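Local coordinates for protein D-glyceraldehyde dehydrogenase (NADP(+)) (Thermoplasma acidophilum, PDB 5IZD) that oxidises D-glyceraldehyde to (R)-glycerate with NADP(+) in the non-phosphorylated Entner-Doudoroff pathway, working as a homotetramer, at residues 143-148 / 221-226; 169-174 / 198-203; 306-311 / 363-368. All blocks are in the same frame, centred on the assembly; numbering follows the deposited sequence.

Contact 1 (143-148 / 221-226). With NAP (NADP nicotinamide-adenine-dinucleotide phosphate), chain I.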
loop_
_atom_site.group_PDB
_atom_site.type_symbol
_atom_site.label_atom_id
_atom_site.label_comp_id
_atom_site.label_asym_id
_atom_site.label_seq_id
_atom_site.Cartn_x
_atom_site.Cartn_y
_atom_site.Cartn_z
ATOM N N VAL A 143 -0.071 2.542 -27.032
ATOM C CA VAL A 143 -1.034 2.512 -28.083
ATOM C C VAL A 143 -2.392 2.255 -27.431
ATOM O O VAL A 143 -2.574 1.287 -26.579
ATOM C CB VAL A 143 -0.719 1.430 -29.131
ATOM C CG1 VAL A 143 -1.897 1.250 -30.073
ATOM C CG2 VAL A 143 0.535 1.772 -29.915
ATOM N N ALA A 144 -3.313 3.151 -27.743
ATOM C CA ALA A 144 -4.663 3.123 -27.201
ATOM C C ALA A 144 -5.661 2.861 -28.316
ATOM O O ALA A 144 -5.685 3.597 -29.314
ATOM C CB ALA A 144 -4.999 4.416 -26.509
ATOM N N LEU A 145 -6.408 1.751 -28.178
ATOM C CA LEU A 145 -7.327 1.277 -29.194
ATOM C C LEU A 145 -8.703 1.300 -28.558
ATOM O O LEU A 145 -8.979 0.511 -27.621
ATOM C CB LEU A 145 -6.976 -0.130 -29.685
ATOM C CG LEU A 145 -5.614 -0.285 -30.326
ATOM C CD1 LEU A 145 -5.262 -1.765 -30.381
ATOM C CD2 LEU A 145 -5.519 0.335 -31.672
ATOM N N THR A 146 -9.566 2.202 -29.025
ATOM C CA THR A 146 -10.861 2.430 -28.358
ATOM C C THR A 146 -12.023 1.877 -29.171
ATOM O O THR A 146 -11.963 1.830 -30.434
ATOM C CB THR A 146 -11.103 3.913 -27.946
ATOM O OG1 THR A 146 -10.925 4.781 -29.053
ATOM C CG2 THR A 146 -10.107 4.286 -26.885
ATOM N N PRO A 147 -13.073 1.414 -28.459
ATOM C CA PRO A 147 -14.284 0.927 -29.139
ATOM C C PRO A 147 -15.345 2.021 -29.462
ATOM O O PRO A 147 -15.175 3.203 -29.135
ATOM C CB PRO A 147 -14.830 -0.067 -28.147
ATOM C CG PRO A 147 -14.524 0.573 -26.846
ATOM C CD PRO A 147 -13.226 1.333 -26.995
ATOM N N TRP A 148 -16.424 1.620 -30.115
ATOM C CA TRP A 148 -17.448 2.578 -30.556
ATOM C C TRP A 148 -18.532 2.786 -29.499
ATOM O O TRP A 148 -19.289 3.793 -29.585
ATOM C CB TRP A 148 -18.123 2.132 -31.888
ATOM C CG TRP A 148 -18.538 0.676 -31.894
ATOM C CD1 TRP A 148 -17.824 -0.362 -32.390
ATOM C CD2 TRP A 148 -19.710 0.116 -31.303
ATOM N NE1 TRP A 148 -18.497 -1.536 -32.191
ATOM C CE2 TRP A 148 -19.657 -1.264 -31.503
ATOM C CE3 TRP A 148 -20.811 0.655 -30.663
ATOM C CZ2 TRP A 148 -20.682 -2.143 -31.046
ATOM C CZ3 TRP A 148 -21.812 -0.207 -30.181
ATOM C CH2 TRP A 148 -21.753 -1.588 -30.406
ATOM N N ILE A 221 -0.024 -1.707 -24.859
ATOM C CA ILE A 221 -1.289 -1.643 -25.591
ATOM C C ILE A 221 -2.437 -1.683 -24.590
ATOM O O ILE A 221 -2.565 -2.636 -23.778
ATOM C CB ILE A 221 -1.406 -2.771 -26.628
ATOM C CG1 ILE A 221 -0.323 -2.574 -27.709
ATOM C CG2 ILE A 221 -2.746 -2.690 -27.379
ATOM C CD1 ILE A 221 0.064 -3.822 -28.444
ATOM N N THR A 222 -3.246 -0.636 -24.631
ATOM C CA THR A 222 -4.459 -0.527 -23.873
ATOM C C THR A 222 -5.660 -0.531 -24.836
ATOM O O THR A 222 -5.721 0.300 -25.756
ATOM C CB THR A 222 -4.448 0.677 -22.912
ATOM O OG1 THR A 222 -5.644 0.644 -22.125
ATOM C CG2 THR A 222 -4.333 2.029 -23.589
ATOM N N MET A 223 -6.563 -1.497 -24.679
ATOM C CA MET A 223 -7.587 -1.779 -25.712
ATOM C C MET A 223 -8.864 -2.249 -25.069
ATOM O O MET A 223 -8.832 -2.974 -24.050
ATOM C CB MET A 223 -7.108 -2.832 -26.724
ATOM C CG MET A 223 -8.160 -3.341 -27.678
ATOM S SD MET A 223 -9.082 -4.781 -27.116
ATOM C CE MET A 223 -10.028 -5.285 -28.560
ATOM N N THR A 224 -9.983 -1.860 -25.669
ATOM C CA THR A 224 -11.274 -2.361 -25.248
ATOM C C THR A 224 -12.041 -2.686 -26.526
ATOM O O THR A 224 -11.923 -1.948 -27.481
ATOM C CB THR A 224 -11.993 -1.349 -24.338
ATOM O OG1 THR A 224 -11.258 -1.168 -23.121
ATOM C CG2 THR A 224 -13.424 -1.777 -23.999
ATOM N N GLY A 225 -12.749 -3.805 -26.542
ATOM C CA GLY A 225 -13.538 -4.272 -27.687
ATOM C C GLY A 225 -13.901 -5.737 -27.649
ATOM O O GLY A 225 -14.092 -6.323 -26.543
ATOM N N SER A 226 -13.917 -6.369 -28.805
ATOM C CA SER A 226 -14.436 -7.720 -28.910
ATOM C C SER A 226 -13.382 -8.759 -28.545
ATOM O O SER A 226 -12.193 -8.536 -28.621
ATOM C CB SER A 226 -14.927 -8.024 -30.340
ATOM O OG SER A 226 -13.766 -8.133 -31.158
HETATM P PA NAP I . -13.390 -4.354 -32.140
HETATM O O1A NAP I . -13.192 -4.926 -33.509
HETATM O O2A NAP I . -12.888 -5.150 -30.954
HETATM O O5B NAP I . -12.742 -2.854 -32.120
HETATM C C5B NAP I . -12.057 -2.265 -30.992
HETATM C C4B NAP I . -10.856 -1.426 -31.469
HETATM O O4B NAP I . -9.830 -2.291 -31.992
HETATM C C3B NAP I . -11.211 -0.477 -32.631
HETATM O O3B NAP I . -10.397 0.723 -32.536
HETATM C C2B NAP I . -10.831 -1.279 -33.845
HETATM O O2B NAP I . -10.684 -0.503 -35.030
HETATM C C1B NAP I . -9.552 -1.918 -33.375
HETATM N N9A NAP I . -9.106 -3.090 -34.143
HETATM C C8A NAP I . -9.835 -3.911 -34.947
HETATM N N7A NAP I . -9.098 -4.854 -35.492
HETATM C C5A NAP I . -7.819 -4.633 -34.969
HETATM C C6A NAP I . -6.602 -5.292 -35.147
HETATM N N6A NAP I . -6.464 -6.374 -35.922
HETATM N N1A NAP I . -5.519 -4.824 -34.491
HETATM C C2A NAP I . -5.644 -3.723 -33.727
HETATM N N3A NAP I . -6.767 -3.023 -33.516
HETATM C C4A NAP I . -7.826 -3.552 -34.168
HETATM O O3 NAP I . -14.945 -4.087 -31.963
HETATM P PN NAP I . -16.174 -4.334 -32.974
HETATM O O1N NAP I . -16.036 -3.436 -34.191
HETATM O O2N NAP I . -17.476 -4.127 -32.241
HETATM O O5D NAP I . -16.032 -5.816 -33.404
HETATM P P2B NAP I . -11.865 -0.595 -36.191
HETATM O O1X NAP I . -11.373 0.278 -37.356
HETATM O O2X NAP I . -13.091 -0.036 -35.641
HETATM O O3X NAP I . -12.020 -2.008 -36.642
#
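With CG of Leu145 anti to its own carbonyl carbon (chi1 -61°) and CG of Met223 anti to its backbone N (chi1 171°), the two side chains pack together on one face of a parallel strand pair, Leu145 CB lying 4.0 Å from Met223 CG. The pair belongs to the Rossmann-type cofactor domain of the aldehyde dehydrogenase. Leu145 CD1 then sits between Ile221 CG2 and the adenine, 3.7 Å from NAP N3A. A bend at chi2 carries the end of Met223 away from Leu145 until its CE reaches NAP O2A.

Thr222 N to Val143 O, Leu145 N to Thr222 O and Thr224 N to Leu145 O form the parallel ladder, whose last bond is the longest at 3.2 Å. On the other face Ala144 CB rests against Thr222 CG2, while Thr222 OG1 bonds to Tyr467 and Lys158. Just past its strand, Pro147 crosses the Thr224 side chain at a slant, Pro147 CB 3.5 Å from Thr224 O.

Beyond their strands both segments reach the cofactor. Thr146 O accepts a bond from NAP O3B at 2.8 Å, and Trp148 NE1 donates to NAP O2N at 2.8 Å. Beyond Gly225, Ser226 N donates to NAP O2A at 2.7 Å, almost straight at 177°.

Contact 2 (169-174 / 198-203). With NAP (NADP nicotinamide-adenine-dinucleotide phosphate), chain I.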
loop_
_atom_site.group_PDB
_atom_site.type_symbol
_atom_site.label_atom_id
_atom_site.label_comp_id
_atom_site.label_asym_id
_atom_site.label_seq_id
_atom_site.Cartn_x
_atom_site.Cartn_y
_atom_site.Cartn_z
ATOM N N VAL A 169 1.598 8.852 -26.243
ATOM C CA VAL A 169 0.412 8.125 -26.672
ATOM C C VAL A 169 0.130 8.282 -28.182
ATOM O O VAL A 169 0.192 9.399 -28.727
ATOM C CB VAL A 169 -0.862 8.579 -25.915
ATOM C CG1 VAL A 169 -2.107 7.872 -26.459
ATOM C CG2 VAL A 169 -0.737 8.419 -24.424
ATOM N N VAL A 170 -0.153 7.142 -28.808
ATOM C CA VAL A 170 -0.797 7.025 -30.140
ATOM C C VAL A 170 -2.200 6.381 -29.997
ATOM O O VAL A 170 -2.326 5.174 -29.623
ATOM C CB VAL A 170 0.041 6.179 -31.113
ATOM C CG1 VAL A 170 -0.615 6.107 -32.488
ATOM C CG2 VAL A 170 1.474 6.703 -31.217
ATOM N N LEU A 171 -3.233 7.195 -30.252
ATOM C CA LEU A 171 -4.633 6.798 -30.185
ATOM C C LEU A 171 -5.221 6.450 -31.585
ATOM O O LEU A 171 -5.106 7.263 -32.528
ATOM C CB LEU A 171 -5.469 7.907 -29.502
ATOM C CG LEU A 171 -7.001 7.775 -29.502
ATOM C CD1 LEU A 171 -7.496 6.665 -28.568
ATOM C CD2 LEU A 171 -7.631 9.061 -29.055
ATOM N N LYS A 172 -5.902 5.322 -31.698
ATOM C CA LYS A 172 -6.634 4.922 -32.886
ATOM C C LYS A 172 -8.026 4.499 -32.428
ATOM O O LYS A 172 -8.171 3.482 -31.787
ATOM C CB LYS A 172 -5.954 3.841 -33.684
ATOM C CG LYS A 172 -6.712 3.395 -34.918
ATOM C CD LYS A 172 -7.335 2.032 -34.736
ATOM C CE LYS A 172 -8.245 1.584 -35.859
ATOM N NZ LYS A 172 -9.573 2.187 -35.747
ATOM N N PRO A 173 -9.035 5.301 -32.742
ATOM C CA PRO A 173 -10.377 4.992 -32.309
ATOM C C PRO A 173 -11.086 4.053 -33.260
ATOM O O PRO A 173 -10.590 3.678 -34.278
ATOM C CB PRO A 173 -11.034 6.333 -32.300
ATOM C CG PRO A 173 -10.404 7.030 -33.461
ATOM C CD PRO A 173 -8.980 6.578 -33.461
ATOM N N SER A 174 -12.265 3.654 -32.866
ATOM C CA SER A 174 -13.075 2.782 -33.689
ATOM C C SER A 174 -13.392 3.502 -34.995
ATOM O O SER A 174 -13.648 4.733 -35.007
ATOM C CB SER A 174 -14.383 2.424 -32.995
ATOM O OG SER A 174 -15.325 1.974 -33.942
ATOM N N LEU A 198 0.986 13.210 -27.786
ATOM C CA LEU A 198 -0.303 12.653 -28.114
ATOM C C LEU A 198 -0.497 12.676 -29.627
ATOM O O LEU A 198 -0.476 13.736 -30.219
ATOM C CB LEU A 198 -1.423 13.472 -27.465
ATOM C CG LEU A 198 -2.854 12.974 -27.735
ATOM C CD1 LEU A 198 -3.022 11.533 -27.308
ATOM C CD2 LEU A 198 -3.847 13.837 -26.995
ATOM N N ASN A 199 -0.713 11.510 -30.221
ATOM C CA ASN A 199 -0.940 11.381 -31.667
ATOM C C ASN A 199 -2.248 10.628 -31.910
ATOM O O ASN A 199 -2.583 9.703 -31.168
ATOM C CB ASN A 199 0.224 10.669 -32.348
ATOM C CG ASN A 199 1.562 11.305 -32.018
ATOM O OD1 ASN A 199 2.044 12.191 -32.758
ATOM N ND2 ASN A 199 2.143 10.921 -30.911
ATOM N N PHE A 200 -2.921 10.992 -33.017
ATOM C CA PHE A 200 -4.268 10.555 -33.345
ATOM C C PHE A 200 -4.246 10.011 -34.753
ATOM O O PHE A 200 -3.937 10.748 -35.719
ATOM C CB PHE A 200 -5.231 11.741 -33.265
ATOM C CG PHE A 200 -6.676 11.399 -33.550
ATOM C CD1 PHE A 200 -7.407 10.597 -32.691
ATOM C CD2 PHE A 200 -7.299 11.864 -34.692
ATOM C CE1 PHE A 200 -8.750 10.321 -32.941
ATOM C CE2 PHE A 200 -8.655 11.569 -34.960
ATOM C CZ PHE A 200 -9.373 10.779 -34.067
ATOM N N ILE A 201 -4.563 8.730 -34.856
ATOM C CA ILE A 201 -4.508 7.983 -36.100
ATOM C C ILE A 201 -5.851 7.269 -36.279
ATOM O O ILE A 201 -6.274 6.464 -35.407
ATOM C CB ILE A 201 -3.397 6.924 -36.036
ATOM C CG1 ILE A 201 -2.030 7.568 -36.169
ATOM C CG2 ILE A 201 -3.565 5.882 -37.140
ATOM C CD1 ILE A 201 -1.724 8.089 -37.556
ATOM N N THR A 202 -6.509 7.523 -37.403
ATOM C CA THR A 202 -7.736 6.847 -37.755
ATOM C C THR A 202 -7.413 5.965 -38.972
ATOM O O THR A 202 -6.479 6.237 -39.735
ATOM C CB THR A 202 -8.905 7.834 -38.136
ATOM O OG1 THR A 202 -8.516 8.714 -39.201
ATOM C CG2 THR A 202 -9.370 8.659 -36.890
ATOM N N GLY A 203 -8.215 4.927 -39.134
ATOM C CA GLY A 203 -8.077 3.956 -40.196
ATOM C C GLY A 203 -8.576 2.629 -39.683
ATOM O O GLY A 203 -8.560 2.370 -38.436
HETATM P PA NAP I . -13.390 -4.354 -32.140
HETATM O O1A NAP I . -13.192 -4.926 -33.509
HETATM O O2A NAP I . -12.888 -5.150 -30.954
HETATM O O5B NAP I . -12.742 -2.854 -32.120
HETATM C C5B NAP I . -12.057 -2.265 -30.992
HETATM C C4B NAP I . -10.856 -1.426 -31.469
HETATM O O4B NAP I . -9.830 -2.291 -31.992
HETATM C C3B NAP I . -11.211 -0.477 -32.631
HETATM O O3B NAP I . -10.397 0.723 -32.536
HETATM C C2B NAP I . -10.831 -1.279 -33.845
HETATM O O2B NAP I . -10.684 -0.503 -35.030
HETATM C C1B NAP I . -9.552 -1.918 -33.375
HETATM N N9A NAP I . -9.106 -3.090 -34.143
HETATM C C8A NAP I . -9.835 -3.911 -34.947
HETATM N N7A NAP I . -9.098 -4.854 -35.492
HETATM C C5A NAP I . -7.819 -4.633 -34.969
HETATM C C6A NAP I . -6.602 -5.292 -35.147
HETATM N N6A NAP I . -6.464 -6.374 -35.922
HETATM N N1A NAP I . -5.519 -4.824 -34.491
HETATM C C2A NAP I . -5.644 -3.723 -33.727
HETATM N N3A NAP I . -6.767 -3.023 -33.516
HETATM C C4A NAP I . -7.826 -3.552 -34.168
HETATM O O3 NAP I . -14.945 -4.087 -31.963
HETATM P PN NAP I . -16.174 -4.334 -32.974
HETATM O O1N NAP I . -16.036 -3.436 -34.191
HETATM O O2N NAP I . -17.476 -4.127 -32.241
HETATM O O5D NAP I . -16.032 -5.816 -33.404
HETATM P P2B NAP I . -11.865 -0.595 -36.191
HETATM O O1X NAP I . -11.373 0.278 -37.356
HETATM O O2X NAP I . -13.091 -0.036 -35.641
HETATM O O3X NAP I . -12.020 -2.008 -36.642
HETATM O O HOH W 1 -10.273 4.632 -36.980
#
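Leu171 and Phe200 cross at a slant on one face of a parallel strand pair, and the leucine meets the ring at its edge: CD2 lies near the ring plane, 4.0 Å from Phe200 CD1. Pro173 approaches the same ring obliquely, its side chain roughly at right angles to that of Phe200, with Pro173 CG 3.7 Å from Phe200 CE1. Thr202 CG2 touches the same proline CG, so two residues of 198-203 meet one corner of the Pro173 ring. Earlier in the strands Val169 and Leu198 point the same way and lie side by side, their CG1 and CD1 atoms in contact.

The opposite face carries Val170 and Asn199. Val169 O takes the backbone N of Asn199 at 2.7 Å and, more weakly, its ND2 at 3.3 Å; the amide is also tied to Gly196 O through ND2 and to Asp8 N through OD1. Leu171 N to Asn199 O and Ile201 N to Leu171 O continue the ladder.

Lys172 departs from this pattern. Its CG is anti to the backbone N (chi1 179°), but bends at chi2 and chi4 bring NZ round to the 2'-phosphate of NADP, where it bonds to NAP O2B at 3.0 Å and NAP O1X at 3.1 Å. A water accepts from NZ and also from Gly203 N, bridging the lysine to the end of 198-203. This grip is consistent with a preference for NADP, whose added phosphate offers the lysine a negative partner.

The strands are the two of a beta-alpha-beta unit whose helix 178-190 packs on Leu171, Pro173, Leu198 and Phe200. Helix 153-164 also reaches Val169 and Leu198, whereas helix 39-77 lies against Val170 and Asn199 on the other face.

Contact 3 (306-311 / 363-368)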
loop_
_atom_site.group_PDB
_atom_site.type_symbol
_atom_site.label_atom_id
_atom_site.label_comp_id
_atom_site.label_asym_id
_atom_site.label_seq_id
_atom_site.Cartn_x
_atom_site.Cartn_y
_atom_site.Cartn_z
ATOM N N ARG A 306 -42.125 -2.820 -23.040
ATOM C CA ARG A 306 -43.002 -2.311 -24.132
ATOM C C ARG A 306 -43.149 -0.803 -24.151
ATOM O O ARG A 306 -43.592 -0.254 -25.172
ATOM C CB ARG A 306 -44.439 -2.748 -23.941
ATOM C CG ARG A 306 -44.712 -4.212 -23.895
ATOM C CD ARG A 306 -46.154 -4.421 -23.472
ATOM N NE ARG A 306 -46.946 -4.601 -24.680
ATOM C CZ ARG A 306 -47.477 -5.757 -25.075
ATOM N NH1 ARG A 306 -48.159 -5.780 -26.218
ATOM N NH2 ARG A 306 -47.346 -6.888 -24.331
ATOM N N LYS A 307 -42.965 -0.179 -22.986
ATOM C CA LYS A 307 -43.122 1.249 -22.787
ATOM C C LYS A 307 -41.963 2.070 -23.326
ATOM O O LYS A 307 -42.097 3.297 -23.403
ATOM C CB LYS A 307 -43.292 1.570 -21.300
ATOM N N LEU A 308 -40.840 1.430 -23.703
ATOM C CA LEU A 308 -39.608 2.152 -24.087
ATOM C C LEU A 308 -39.796 2.642 -25.493
ATOM O O LEU A 308 -40.220 1.858 -26.346
ATOM C CB LEU A 308 -38.347 1.266 -23.975
ATOM C CG LEU A 308 -38.034 0.815 -22.520
ATOM C CD1 LEU A 308 -36.992 -0.293 -22.488
ATOM C CD2 LEU A 308 -37.575 1.944 -21.594
ATOM N N ALA A 309 -39.514 3.937 -25.712
ATOM C CA ALA A 309 -39.583 4.532 -27.039
ATOM C C ALA A 309 -38.220 4.446 -27.752
ATOM O O ALA A 309 -37.172 4.670 -27.158
ATOM C CB ALA A 309 -40.048 5.980 -26.966
ATOM N N LEU A 310 -38.292 4.135 -29.049
ATOM C CA LEU A 310 -37.163 4.087 -29.955
ATOM C C LEU A 310 -37.293 5.174 -31.024
ATOM O O LEU A 310 -38.394 5.496 -31.455
ATOM C CB LEU A 310 -37.163 2.755 -30.668
ATOM C CG LEU A 310 -36.571 1.529 -29.991
ATOM C CD1 LEU A 310 -37.213 1.204 -28.661
ATOM C CD2 LEU A 310 -36.766 0.385 -30.985
ATOM N N GLY A 311 -36.175 5.743 -31.459
ATOM C CA GLY A 311 -36.207 6.818 -32.469
ATOM C C GLY A 311 -35.220 7.909 -32.150
ATOM O O GLY A 311 -34.021 7.655 -31.987
ATOM N N PHE A 363 -33.555 -1.909 -33.256
ATOM C CA PHE A 363 -34.067 -3.244 -32.979
ATOM C C PHE A 363 -34.895 -3.181 -31.673
ATOM O O PHE A 363 -34.506 -2.519 -30.726
ATOM C CB PHE A 363 -32.914 -4.251 -32.848
ATOM C CG PHE A 363 -33.326 -5.659 -33.092
ATOM C CD1 PHE A 363 -33.355 -6.168 -34.390
ATOM C CD2 PHE A 363 -33.779 -6.446 -32.073
ATOM C CE1 PHE A 363 -33.778 -7.447 -34.660
ATOM C CE2 PHE A 363 -34.210 -7.750 -32.328
ATOM C CZ PHE A 363 -34.210 -8.242 -33.634
ATOM N N LEU A 364 -36.023 -3.873 -31.637
ATOM C CA LEU A 364 -36.883 -3.854 -30.463
ATOM C C LEU A 364 -36.300 -4.595 -29.271
ATOM O O LEU A 364 -35.598 -5.603 -29.451
ATOM C CB LEU A 364 -38.249 -4.488 -30.790
ATOM C CG LEU A 364 -39.175 -3.753 -31.795
ATOM C CD1 LEU A 364 -40.344 -4.631 -32.203
ATOM C CD2 LEU A 364 -39.687 -2.480 -31.115
ATOM N N PRO A 365 -36.620 -4.131 -28.039
ATOM C CA PRO A 365 -36.389 -4.964 -26.864
ATOM C C PRO A 365 -36.954 -6.385 -27.042
ATOM O O PRO A 365 -38.124 -6.562 -27.450
ATOM C CB PRO A 365 -37.163 -4.217 -25.764
ATOM C CG PRO A 365 -37.068 -2.801 -26.171
ATOM C CD PRO A 365 -37.293 -2.870 -27.667
ATOM N N THR A 366 -36.119 -7.385 -26.817
ATOM C CA THR A 366 -36.450 -8.753 -27.144
ATOM C C THR A 366 -36.189 -9.687 -25.906
ATOM O O THR A 366 -35.070 -9.732 -25.396
ATOM C CB THR A 366 -35.650 -9.232 -28.347
ATOM O OG1 THR A 366 -35.906 -8.382 -29.485
ATOM C CG2 THR A 366 -36.009 -10.684 -28.672
ATOM N N ILE A 367 -37.241 -10.395 -25.482
ATOM C CA ILE A 367 -37.236 -11.200 -24.271
ATOM C C ILE A 367 -37.616 -12.615 -24.680
ATOM O O ILE A 367 -38.611 -12.817 -25.387
ATOM C CB ILE A 367 -38.196 -10.633 -23.194
ATOM C CG1 ILE A 367 -37.823 -9.172 -22.846
ATOM C CG2 ILE A 367 -38.157 -11.471 -21.921
ATOM C CD1 ILE A 367 -39.006 -8.390 -22.313
ATOM N N ILE A 368 -36.769 -13.557 -24.299
ATOM C CA ILE A 368 -36.862 -14.955 -24.671
ATOM C C ILE A 368 -37.028 -15.900 -23.454
ATOM O O ILE A 368 -36.246 -15.781 -22.506
ATOM C CB ILE A 368 -35.590 -15.332 -25.431
ATOM C CG1 ILE A 368 -35.517 -14.517 -26.735
ATOM C CG2 ILE A 368 -35.535 -16.822 -25.712
ATOM C CD1 ILE A 368 -34.362 -14.921 -27.601
#
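The rim of the Pro365 ring is where two leucines arrive: Leu310 CD1 stands 4.2 Å from Pro365 CD, and Leu308 CD1 approaches Pro365 CG at 4.5 Å. Leu310 and the proline slide past each other in opposite directions, touching through a methyl and a ring carbon. The aromatic ring nearby, that of Phe363, is not used in this way. Its CB points away from 306-311, and the ring packs instead on Leu327, Thr330 and Ser331 of helix 324-339. What Phe363 offers to the contact is its carbonyl, with Leu310 CD2 3.7 Å from Phe363 O.

Leu310 does most of the touching, and its two methyls divide the work. With CG anti to the carbonyl carbon (chi1 -82°), CD1 goes to the proline, while CD2 reaches the Phe363 carbonyl and also Leu364 CD2, at 4.1 Å. Pro351 touches both Leu310 and Leu364, and Tyr274 of helix 262-274 touches both Leu308 and Pro365, so each half of this small apolar patch has a third member.

The two segments meet through apolar side chains and one carbonyl, and the backbones stay apart: the CA atoms of Leu310 and Leu364 are 8.0 Å from each other. The hydrogen bonds here run within 363-368 or to residues outside the contact. Thr366 OG1 donates to Leu364 O at 2.8 Å from above the carbonyl plane, 41° out of it, and is also bonded to Gly348 N; Ala309 N bonds to Asp317.

This is plain peripheral packing. It joins the loop that follows helix 294-305 to the entry of strand 366-369, next to the outermost strand in the seven-stranded sheet of the catalytic domain of the aldehyde dehydrogenase fold.

How the contacts relate
Contacts 1 and 2 are buried parts of one sheet: strands 130-145 and 168-172 are neighbours, joined by Ala144 N to Val170 O and Lys172 N to Ala144 O, and contact 2 is nested in the chain loop that contact 1 closes. Both pair parallel strands by backbone bonds and meet NADP at their C-terminal ends, but contact 1 serves the adenine, ribose and diphosphate, contact 2 chiefly the 2'-phosphate. Contact 3 sets a loop against the start of a strand in another sheet, its centre about 29 Å from that of contact 1 and 35 Å from that of contact 2. Only partly buried, it relies on leucine and proline packing, without strand pairing or cofactor.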